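Local coordinates for protein aminotransferase class-III (Ochrobactrum anthropi, PDB 5GHG) that probably transfers amino groups between amines and carbonyl compounds as an omega-transaminase, using a pyridoxal phosphate cofactor held here in its aminated PMP form, at residues 36-41 / 63-68; 111-116 / 299-304; 368-373 / 385-390. The protein carries 1 engineered substitution. All coordinates share one frame; numbering follows the deposited sequence.

Contact 1 of 3, residues 36-41 / 63-68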
# COMPACT_ATOMS: atom_id res chain seq x y z
N ARG B 36 7.32 -16.99 16.28
CA ARG B 36 8.05 -17.74 15.27
C ARG B 36 7.14 -18.71 14.56
O ARG B 36 6.04 -19.00 15.04
CB ARG B 36 9.26 -18.46 15.88
CG ARG B 36 8.93 -19.43 16.96
CD ARG B 36 10.22 -20.07 17.54
NE ARG B 36 11.29 -20.03 16.56
CZ ARG B 36 12.38 -19.28 16.68
NH1 ARG B 36 12.55 -18.52 17.77
NH2 ARG B 36 13.30 -19.28 15.72
N GLY B 37 7.57 -19.17 13.40
CA GLY B 37 6.77 -20.05 12.59
C GLY B 37 7.53 -21.32 12.24
O GLY B 37 8.75 -21.36 12.27
N ASP B 38 6.77 -22.35 11.88
CA ASP B 38 7.34 -23.66 11.58
C ASP B 38 6.32 -24.43 10.75
O ASP B 38 5.37 -24.99 11.31
CB ASP B 38 7.70 -24.38 12.89
CG ASP B 38 8.03 -25.85 12.69
OD1 ASP B 38 8.41 -26.23 11.58
OD2 ASP B 38 7.92 -26.61 13.67
N GLY B 39 6.53 -24.49 9.44
CA GLY B 39 5.59 -25.20 8.58
C GLY B 39 4.20 -24.60 8.70
O GLY B 39 4.00 -23.39 8.49
N ILE B 40 3.20 -25.42 9.03
CA ILE B 40 1.84 -24.89 9.17
C ILE B 40 1.59 -24.28 10.54
O ILE B 40 0.47 -23.80 10.78
CB ILE B 40 0.75 -25.95 8.92
CG1 ILE B 40 0.71 -26.99 10.04
CG2 ILE B 40 0.93 -26.59 7.53
CD1 ILE B 40 -0.57 -27.85 10.03
N TYR B 41 2.58 -24.27 11.42
CA TYR B 41 2.41 -23.85 12.81
C TYR B 41 3.04 -22.49 13.07
O TYR B 41 4.03 -22.11 12.44
CB TYR B 41 3.03 -24.85 13.79
CG TYR B 41 2.62 -26.30 13.55
CD1 TYR B 41 1.44 -26.81 14.09
CD2 TYR B 41 3.43 -27.15 12.82
CE1 TYR B 41 1.06 -28.15 13.86
CE2 TYR B 41 3.07 -28.48 12.58
CZ TYR B 41 1.89 -28.97 13.11
OH TYR B 41 1.55 -30.29 12.86
N GLY B 63 3.95 -22.14 3.90
CA GLY B 63 4.19 -22.31 5.32
C GLY B 63 5.15 -21.25 5.86
O GLY B 63 5.66 -20.40 5.14
N PHE B 64 5.41 -21.34 7.16
CA PHE B 64 6.06 -20.26 7.89
C PHE B 64 7.55 -20.50 8.13
O PHE B 64 8.15 -19.75 8.91
CB PHE B 64 5.35 -20.04 9.24
CG PHE B 64 3.97 -19.47 9.11
CD1 PHE B 64 2.87 -20.28 8.91
CD2 PHE B 64 3.78 -18.08 9.15
CE1 PHE B 64 1.59 -19.75 8.76
CE2 PHE B 64 2.50 -17.54 9.02
CZ PHE B 64 1.41 -18.37 8.82
N SER B 65 8.15 -21.51 7.52
CA SER B 65 9.58 -21.75 7.73
C SER B 65 10.19 -22.29 6.45
O SER B 65 10.60 -23.45 6.34
CB SER B 65 9.80 -22.72 8.90
OG SER B 65 9.24 -23.98 8.59
N GLU B 66 10.25 -21.44 5.42
CA GLU B 66 10.80 -21.84 4.12
C GLU B 66 12.09 -21.07 3.89
O GLU B 66 12.07 -19.96 3.35
CB GLU B 66 9.79 -21.60 3.00
CG GLU B 66 10.27 -22.09 1.64
CD GLU B 66 11.02 -23.42 1.74
OE1 GLU B 66 12.28 -23.41 1.73
OE2 GLU B 66 10.33 -24.48 1.85
N PRO B 67 13.25 -21.62 4.29
CA PRO B 67 14.48 -20.83 4.23
C PRO B 67 14.98 -20.54 2.82
O PRO B 67 15.80 -19.63 2.67
CB PRO B 67 15.49 -21.70 5.01
CG PRO B 67 14.94 -23.07 4.98
CD PRO B 67 13.44 -22.92 4.96
N ARG B 68 14.49 -21.24 1.79
CA ARG B 68 14.88 -20.88 0.42
C ARG B 68 14.47 -19.44 0.07
O ARG B 68 15.15 -18.76 -0.69
CB ARG B 68 14.23 -21.83 -0.60
CG ARG B 68 14.95 -23.14 -0.80
CD ARG B 68 14.18 -24.05 -1.76
NE ARG B 68 14.13 -23.54 -3.13
CZ ARG B 68 13.62 -24.23 -4.16
NH1 ARG B 68 13.15 -25.45 -3.99
NH2 ARG B 68 13.60 -23.69 -5.38
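The chain reverses at a type II' beta turn from Asp38 to Tyr41, the tip of a beta hairpin, and residues 63-65 run past this tip on their way to helix 67-77. Gly39 carries the turn with positive phi (60°) and offers both backbone polar atoms to the passing loop. Gly39 O accepts Phe64 N at 2.8 Å, on a lone pair in the carbonyl plane. Gly39 N donates a hydrogen bond to Ser65 OG at 2.9 Å. The Ser65 hydroxyl sits between its own backbone N and carbonyl carbon, in the crowded position, and this points it at the turn.

Phe64 comes in with CG beside its backbone N. Phe64 CD1, on the ring edge, meets the same carbonyl, Gly39 O, at 3.3 Å. Phe64 CB lies against Gly37 CA at 3.6 Å, and any CB on residue 37 would collide with it. Phe82 of the second subunit also packs on Phe64. Farther along, Glu66 is the N-cap of helix 67-77: OE1 accepts Arg68 N through its anti lone pair, while OE2 makes a salt bridge to Arg345.

The chemistry is mostly backbone recognition. The N-H and C=O of Gly39 are both bonded by the loop, which ties the hairpin tip to the start of the helix near the dimer interface.

Contact 2 of 3, residues 111-116 / 299-304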
# COMPACT_ATOMS: atom_id res chain seq x y z
N LYS B 111 0.37 -7.91 -20.53
CA LYS B 111 1.28 -7.13 -19.71
C LYS B 111 1.00 -7.38 -18.23
O LYS B 111 -0.15 -7.58 -17.83
CB LYS B 111 1.12 -5.61 -19.97
CG LYS B 111 1.53 -5.16 -21.36
CD LYS B 111 3.05 -5.28 -21.55
CE LYS B 111 3.44 -4.95 -23.00
NZ LYS B 111 2.91 -5.97 -23.96
N ALA B 112 2.07 -7.32 -17.43
CA ALA B 112 2.01 -7.42 -15.98
C ALA B 112 2.47 -6.10 -15.36
O ALA B 112 3.45 -5.51 -15.81
CB ALA B 112 2.87 -8.57 -15.46
N TYR B 113 1.76 -5.65 -14.33
CA TYR B 113 2.10 -4.44 -13.57
C TYR B 113 2.24 -4.82 -12.10
O TYR B 113 1.50 -5.68 -11.61
CB TYR B 113 1.01 -3.38 -13.70
CG TYR B 113 0.73 -2.93 -15.13
CD1 TYR B 113 0.03 -3.73 -16.02
CD2 TYR B 113 1.17 -1.68 -15.57
CE1 TYR B 113 -0.21 -3.30 -17.33
CE2 TYR B 113 0.91 -1.23 -16.86
CZ TYR B 113 0.23 -2.04 -17.73
OH TYR B 113 0.01 -1.61 -19.01
N PHE B 114 3.15 -4.16 -11.38
CA PHE B 114 3.42 -4.50 -9.99
C PHE B 114 3.09 -3.37 -9.04
O PHE B 114 3.27 -2.19 -9.38
CB PHE B 114 4.89 -4.93 -9.81
CG PHE B 114 5.23 -6.18 -10.57
CD1 PHE B 114 4.79 -7.40 -10.12
CD2 PHE B 114 5.93 -6.11 -11.76
CE1 PHE B 114 5.06 -8.56 -10.84
CE2 PHE B 114 6.19 -7.25 -12.49
CZ PHE B 114 5.77 -8.48 -12.03
N THR B 115 2.59 -3.74 -7.87
CA THR B 115 2.34 -2.82 -6.75
C THR B 115 2.81 -3.51 -5.49
O THR B 115 3.35 -4.63 -5.52
CB THR B 115 0.86 -2.46 -6.63
OG1 THR B 115 0.10 -3.64 -6.29
CG2 THR B 115 0.31 -1.91 -7.95
N ASN B 116 2.61 -2.86 -4.35
CA ASN B 116 2.94 -3.50 -3.09
C ASN B 116 1.81 -4.36 -2.56
O ASN B 116 2.04 -5.46 -2.05
CB ASN B 116 3.34 -2.45 -2.06
CG ASN B 116 4.50 -1.61 -2.52
OD1 ASN B 116 5.61 -2.11 -2.65
ND2 ASN B 116 4.23 -0.34 -2.83
N PHE B 299 -1.04 -7.08 -11.30
CA PHE B 299 -2.20 -7.38 -12.12
C PHE B 299 -1.76 -7.58 -13.56
O PHE B 299 -0.75 -7.02 -14.01
CB PHE B 299 -3.31 -6.34 -11.98
CG PHE B 299 -2.92 -4.94 -12.41
CD1 PHE B 299 -2.37 -4.05 -11.49
CD2 PHE B 299 -3.16 -4.50 -13.71
CE1 PHE B 299 -2.05 -2.75 -11.87
CE2 PHE B 299 -2.82 -3.22 -14.11
CZ PHE B 299 -2.27 -2.34 -13.19
N LEU B 300 -2.50 -8.44 -14.26
CA LEU B 300 -2.28 -8.71 -15.68
C LEU B 300 -3.43 -8.12 -16.47
O LEU B 300 -4.58 -8.13 -16.01
CB LEU B 300 -2.23 -10.22 -15.92
CG LEU B 300 -1.01 -10.96 -15.35
CD1 LEU B 300 -1.32 -12.43 -15.23
CD2 LEU B 300 0.14 -10.75 -16.30
N ILE B 301 -3.13 -7.63 -17.67
CA ILE B 301 -4.18 -7.17 -18.58
C ILE B 301 -4.00 -7.83 -19.93
O ILE B 301 -2.87 -8.12 -20.36
CB ILE B 301 -4.20 -5.63 -18.72
CG1 ILE B 301 -2.93 -5.14 -19.40
CG2 ILE B 301 -4.35 -4.96 -17.35
CD1 ILE B 301 -2.95 -3.66 -19.68
N ASN B 302 -5.12 -8.05 -20.62
CA ASN B 302 -5.03 -8.69 -21.93
C ASN B 302 -4.84 -7.64 -23.02
O ASN B 302 -4.72 -6.43 -22.75
CB ASN B 302 -6.22 -9.60 -22.16
CG ASN B 302 -7.54 -8.85 -22.27
OD1 ASN B 302 -7.57 -7.63 -22.30
ND2 ASN B 302 -8.62 -9.59 -22.34
N GLU B 303 -4.78 -8.09 -24.27
CA GLU B 303 -4.51 -7.17 -25.37
C GLU B 303 -5.70 -6.23 -25.59
O GLU B 303 -5.50 -5.05 -25.91
CB GLU B 303 -4.19 -7.96 -26.64
CG GLU B 303 -3.74 -7.08 -27.81
CD GLU B 303 -2.44 -6.33 -27.54
OE1 GLU B 303 -2.26 -5.25 -28.12
OE2 GLU B 303 -1.59 -6.82 -26.73
N ARG B 304 -6.91 -6.73 -25.42
CA ARG B 304 -8.09 -5.89 -25.52
C ARG B 304 -7.97 -4.66 -24.62
O ARG B 304 -8.24 -3.53 -25.04
CB ARG B 304 -9.34 -6.70 -25.14
CG ARG B 304 -10.64 -5.92 -25.06
CD ARG B 304 -11.70 -6.77 -24.40
NE ARG B 304 -13.01 -6.13 -24.39
CZ ARG B 304 -14.07 -6.63 -23.76
NH1 ARG B 304 -13.97 -7.76 -23.08
NH2 ARG B 304 -15.23 -5.99 -23.82
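Tyr113 and Phe299 lie with their rings almost parallel, the planes 7° apart. They are offset in their planes, with centroids 4.9 Å apart and little of one ring over the other. The closer contact over the ring is made by Tyr113 CB. Tyr113 CB stands over one face of the Phe299 ring, 3.7 Å from its centroid, as a CH-pi contact. The torsions set this up: Tyr113 CG is beside its backbone N (chi1 -59°), whereas Phe299 CG takes the crowded position between N and carbonyl carbon (chi1 61°), so its ring leans toward the neighbouring strand and Tyr113. Ile301 also has CG1 in the crowded position. Ile301 CD1 reaches Tyr113 CE1 at 3.6 Å and lies near the phenol oxygen as well. Thr124 and Val125 of helix 118-135 also pack on Phe299.

The other face of the sheet is simpler. Leu300 CD2 touches Ala112 CB at 3.6 Å, and Val102 of helix 93-104 lies against Leu300.

The backbones are antiparallel. Lys111 with Ile301 and Tyr113 with Phe299 are hydrogen-bonded pairs, and Ala112 with Leu300 is the non-hydrogen-bonded pair between them. Four N-H...O bonds hold them, such as Tyr113 N to Phe299 O at 2.9 Å, nearly along the C=O axis. Lys111 keeps its CB near Ile301 but bends its chain away to a cation-pi contact with Tyr306.

Strand 297-301 is the antiparallel member of the seven-stranded sheet of fold type I aminotransferases, and 111-115 is its outermost strand on that side within the chain. Strand 111-115 leads into Ser117, Gly118 and Ser119 of the PMP pocket. The contact joins a backbone ladder to apolar packing on both faces, consistent with holding in place the strand that leads to these residues.

Contact 3 of 3, residues 368-373 / 385-390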
# COMPACT_ATOMS: atom_id res chain seq x y z
N HIS B 368 -24.29 -31.39 12.56
CA HIS B 368 -24.10 -30.89 13.91
C HIS B 368 -25.17 -29.84 14.23
O HIS B 368 -25.50 -29.01 13.38
CB HIS B 368 -22.70 -30.28 14.09
CG HIS B 368 -22.32 -30.07 15.52
ND1 HIS B 368 -22.76 -28.99 16.26
CD2 HIS B 368 -21.58 -30.83 16.38
CE1 HIS B 368 -22.29 -29.07 17.49
NE2 HIS B 368 -21.57 -30.18 17.59
N PRO B 369 -25.69 -29.82 15.47
CA PRO B 369 -26.76 -28.86 15.78
C PRO B 369 -26.37 -27.40 15.64
O PRO B 369 -27.25 -26.55 15.51
CB PRO B 369 -27.12 -29.20 17.24
CG PRO B 369 -25.98 -30.00 17.75
CD PRO B 369 -25.43 -30.75 16.57
N LEU B 370 -25.07 -27.08 15.66
CA LEU B 370 -24.62 -25.69 15.54
C LEU B 370 -24.23 -25.29 14.13
O LEU B 370 -23.83 -24.14 13.92
CB LEU B 370 -23.44 -25.46 16.48
CG LEU B 370 -23.75 -25.41 17.96
CD1 LEU B 370 -22.47 -25.14 18.74
CD2 LEU B 370 -24.78 -24.33 18.24
N VAL B 371 -24.29 -26.19 13.16
CA VAL B 371 -23.74 -25.92 11.83
C VAL B 371 -24.92 -25.60 10.89
O VAL B 371 -25.75 -26.47 10.61
CB VAL B 371 -22.90 -27.08 11.33
CG1 VAL B 371 -22.55 -26.88 9.85
CG2 VAL B 371 -21.61 -27.20 12.16
N GLY B 372 -24.97 -24.37 10.40
CA GLY B 372 -26.00 -23.99 9.45
C GLY B 372 -25.63 -24.37 8.03
O GLY B 372 -26.47 -24.84 7.26
N GLU B 373 -24.36 -24.17 7.66
CA GLU B 373 -23.88 -24.51 6.32
C GLU B 373 -22.40 -24.79 6.35
O GLU B 373 -21.64 -24.08 7.03
CB GLU B 373 -24.14 -23.35 5.33
CG GLU B 373 -23.61 -23.64 3.92
CD GLU B 373 -23.89 -22.51 2.92
OE1 GLU B 373 -23.62 -21.34 3.26
OE2 GLU B 373 -24.38 -22.79 1.82
N LEU B 385 -22.18 -20.93 11.56
CA LEU B 385 -22.79 -21.43 12.78
C LEU B 385 -24.12 -20.73 13.06
O LEU B 385 -24.27 -19.53 12.81
CB LEU B 385 -21.84 -21.22 13.97
CG LEU B 385 -20.45 -21.83 13.81
CD1 LEU B 385 -19.61 -21.56 15.05
CD2 LEU B 385 -20.53 -23.33 13.52
N VAL B 386 -25.06 -21.49 13.61
CA VAL B 386 -26.38 -21.00 13.99
C VAL B 386 -26.82 -21.78 15.23
O VAL B 386 -26.30 -22.86 15.50
CB VAL B 386 -27.42 -21.19 12.85
CG1 VAL B 386 -27.02 -20.42 11.61
CG2 VAL B 386 -27.55 -22.66 12.51
N THR B 387 -27.77 -21.24 15.97
CA THR B 387 -28.44 -22.03 17.01
C THR B 387 -29.84 -22.48 16.64
O THR B 387 -30.37 -23.39 17.27
CB THR B 387 -28.50 -21.26 18.34
OG1 THR B 387 -29.08 -19.97 18.14
CG2 THR B 387 -27.11 -21.11 18.93
N ASP B 388 -30.44 -21.87 15.62
CA ASP B 388 -31.76 -22.26 15.13
C ASP B 388 -31.61 -22.48 13.63
O ASP B 388 -31.54 -21.51 12.86
CB ASP B 388 -32.80 -21.20 15.47
CG ASP B 388 -34.23 -21.58 15.00
OD1 ASP B 388 -34.39 -22.35 14.03
OD2 ASP B 388 -35.18 -21.06 15.61
N LYS B 389 -31.55 -23.74 13.22
CA LYS B 389 -31.22 -24.07 11.84
C LYS B 389 -32.31 -23.65 10.86
O LYS B 389 -32.01 -23.36 9.69
CB LYS B 389 -30.93 -25.55 11.68
CG LYS B 389 -29.58 -25.99 12.19
CD LYS B 389 -29.22 -27.35 11.58
CE LYS B 389 -27.97 -27.92 12.23
NZ LYS B 389 -27.38 -28.95 11.34
N GLN B 390 -33.57 -23.66 11.28
CA GLN B 390 -34.64 -23.28 10.37
C GLN B 390 -34.74 -21.77 10.22
O GLN B 390 -34.95 -21.27 9.11
CB GLN B 390 -35.98 -23.86 10.83
CG GLN B 390 -36.00 -25.38 10.86
CD GLN B 390 -37.41 -25.94 10.92
OE1 GLN B 390 -38.40 -25.19 10.88
NE2 GLN B 390 -37.51 -27.26 11.01
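His368 O is held by one backbone bond and one weak side-chain bond. Val371 N reaches His368 O at 3.1 Å, closing the type I turn; Lys389 NZ comes to His368 O at 2.8 Å, a weak bond. The same ammonium makes a second weak bond, from Lys389 NZ to Val371 O at 3.1 Å, so it bridges the carbonyls of the first and last residues of the turn. Lys389 reaches them with CG beside its backbone N and the rest of the chain extended. The His368 ring also holds the turn: His368 ND1 accepts Leu370 N at 3.1 Å close to the ring plane, while NE2 pairs with Asn448.

Leu370 O takes Val386 N at 2.9 Å, the donor standing above the carbonyl plane. Leu385 CA adds a CH...O contact to this oxygen. Around the backbone, the Leu370 and Thr387 side chains lie side by side, pointing the same way, and their methyls CD2 and CG2 meet. Val386 CG2 rests on Gly372 CA at 3.7 Å. Leu370 and Val371 also pack on helix 433-455.

An alanine in place of Lys389 would lose both weak bonds to the turn and would probably leave the loop after strand 380-385 less firmly tied.

The contact is an antiparallel pairing of strands 371-377 and 380-385 running out into turn and loop. Two weak lysine-to-carbonyl bonds add to the link where the strand bonding stops, and the positive charge probably polarises these carbonyls.

All three contacts are partly buried, and none touches another. Contact 2 is the most core-like: half its touching residues are buried and none is exposed. Contact 3 lies farthest from the chain's centre and includes exposed residues. Contacts 1 and 3 both reach one mixed sheet, near its outermost strands, 32-38 and 371-377. Contact 2 belongs to the other sheet, and its strand leads to the cofactor. It is a regular strand pair with aromatic and aliphatic packing. Contacts 1 and 3 tie loops to turns, partly through polar side chains: a serine hydroxyl in contact 1, a lysine ammonium in contact 3. Contact 1, and contact 2 through Asn116, meet the second subunit; contact 3 does not.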